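Local coordinates for hypothetical protein Atu2648 (Agrobacterium tumefaciens str. C58, PDB 1ZCE), which is of unknown function but consists largely of an EVE domain, which is related to the ASCH and PUA domains, at residues I64-A69 / R89-M94. Sequence-based numbering, arbitrary orientation.
Sequences IVEVCA and RAVCDM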
# COMPACT_ATOMS: atom_id res chain seq x y z
N ILE A 64 -0.20 -1.10 -8.04
CA ILE A 64 -1.33 -0.48 -7.37
C ILE A 64 -2.30 -1.58 -6.94
O ILE A 64 -2.55 -2.53 -7.68
CB ILE A 64 -2.06 0.50 -8.32
CG1 ILE A 64 -1.13 1.67 -8.64
CG2 ILE A 64 -3.35 0.99 -7.67
CD1 ILE A 64 -1.73 2.73 -9.56
N VAL A 65 -2.81 -1.44 -5.72
CA VAL A 65 -3.75 -2.40 -5.17
C VAL A 65 -5.02 -1.68 -4.73
O VAL A 65 -5.09 -0.45 -4.75
CB VAL A 65 -3.18 -3.13 -3.94
CG1 VAL A 65 -2.00 -3.99 -4.34
CG2 VAL A 65 -2.76 -2.11 -2.88
N GLU A 66 -6.01 -2.47 -4.34
CA GLU A 66 -7.26 -1.93 -3.84
C GLU A 66 -7.73 -2.79 -2.68
O GLU A 66 -7.42 -3.98 -2.60
CB GLU A 66 -8.33 -1.91 -4.94
CG GLU A 66 -8.79 -3.29 -5.40
CD GLU A 66 -9.79 -3.22 -6.54
OE1 GLU A 66 -10.20 -4.29 -7.03
OE2 GLU A 66 -10.15 -2.10 -6.95
N VAL A 67 -8.47 -2.17 -1.78
CA VAL A 67 -9.00 -2.87 -0.62
C VAL A 67 -10.20 -3.70 -1.07
O VAL A 67 -11.11 -3.18 -1.71
CB VAL A 67 -9.43 -1.86 0.47
CG1 VAL A 67 -10.13 -2.58 1.60
CG2 VAL A 67 -8.21 -1.10 0.99
N CYS A 68 -10.20 -4.99 -0.75
CA CYS A 68 -11.33 -5.84 -1.13
C CYS A 68 -12.07 -6.44 0.06
O CYS A 68 -13.01 -7.22 -0.11
CB CYS A 68 -10.88 -6.94 -2.10
SG CYS A 68 -9.48 -7.94 -1.58
N ALA A 69 -11.62 -6.09 1.26
CA ALA A 69 -12.27 -6.54 2.50
C ALA A 69 -11.94 -5.53 3.59
O ALA A 69 -10.78 -5.16 3.78
CB ALA A 69 -11.79 -7.93 2.90
N ARG A 89 -6.04 -6.49 -3.07
CA ARG A 89 -5.84 -7.23 -4.31
C ARG A 89 -5.21 -6.33 -5.37
O ARG A 89 -5.35 -5.11 -5.32
CB ARG A 89 -7.15 -7.81 -4.83
CG ARG A 89 -8.23 -6.80 -5.16
CD ARG A 89 -9.52 -7.53 -5.51
NE ARG A 89 -10.67 -6.65 -5.61
CZ ARG A 89 -11.93 -7.08 -5.69
NH1 ARG A 89 -12.93 -6.21 -5.78
NH2 ARG A 89 -12.18 -8.38 -5.67
N ALA A 90 -4.52 -6.94 -6.32
CA ALA A 90 -3.87 -6.19 -7.37
C ALA A 90 -4.85 -5.51 -8.31
O ALA A 90 -5.94 -6.03 -8.59
CB ALA A 90 -2.97 -7.11 -8.17
N VAL A 91 -4.47 -4.32 -8.77
CA VAL A 91 -5.28 -3.56 -9.72
C VAL A 91 -4.48 -3.51 -11.02
O VAL A 91 -4.99 -3.87 -12.08
CB VAL A 91 -5.57 -2.13 -9.22
CG1 VAL A 91 -6.29 -1.34 -10.31
CG2 VAL A 91 -6.44 -2.17 -7.97
N CYS A 92 -3.23 -3.06 -10.93
CA CYS A 92 -2.37 -2.98 -12.11
C CYS A 92 -0.92 -2.76 -11.71
O CYS A 92 -0.64 -2.33 -10.59
CB CYS A 92 -2.83 -1.84 -13.03
SG CYS A 92 -2.65 -0.19 -12.32
N ASP A 93 -0.00 -3.07 -12.62
CA ASP A 93 1.41 -2.87 -12.34
C ASP A 93 1.71 -1.39 -12.51
O ASP A 93 0.94 -0.65 -13.12
CB ASP A 93 2.28 -3.64 -13.33
CG ASP A 93 1.91 -5.11 -13.41
OD1 ASP A 93 1.92 -5.78 -12.36
OD2 ASP A 93 1.63 -5.59 -14.52
N MSE A 94 2.83 -0.95 -11.95
CA MSE A 94 3.26 0.42 -12.14
C MSE A 94 4.15 0.23 -13.36
O MSE A 94 5.16 -0.46 -13.29
CB MSE A 94 4.08 0.91 -10.95
CG MSE A 94 4.54 2.36 -11.08
SE MSE A 94 3.07 3.61 -11.16
CE MSE A 94 2.73 3.74 -9.27
O HOH W 1 -8.75 -5.40 -9.09
O HOH W 2 -12.34 -3.75 -4.46
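Glu66 and Arg89 form a salt bridge across an antiparallel beta hairpin of the EVE domain, with Arg89 NE 2.8 Å from Glu66 OE1. The approach is on the anti side of the carboxylate and 28° out of its plane; the bond is bent, and the two flat groups are turned 45° apart. A water donates to both OE1 and Ala90 O, so OE1 is gripped twice, while a second water accepts from Arg89 NH1 and donates to Val67 O. NH2 reaches Glu24 O, so three neighbours hold the guanidinium, and Cys68 CB lies over one of its faces, off toward the rim, 3.5 Å from NE. Beneath the salt bridge, the backbones of Glu66 and Arg89 make a hydrogen-bonded pair, each N to the other's O at 2.9 Å. Farther along, a classic beta bulge sets Val91 and Cys92 opposite the single residue Ile64: Ile64 O receives Val91 N at 2.8 Å and, weakly, Cys92 N at 3.4 Å, and Ile64 N gives a nearly straight bond to Cys92 O. The bulge shifts the register by one residue, and the first bond of the Val91 side chain points toward strand 64-68. With CG1 anti to the backbone N (chi1 174°), Val91 CG2 packs 3.6 Å from Glu66 CB, the two side chains crossing at about a right angle. On the other face Val65 meets Trp16 of helix 16-22 and Phe52 of strand 49-54. On the Glu66 face Ile64 touches Leu139 and Pro143, and both its CB and its CD1 lie 4.1 Å from Cys92 SG.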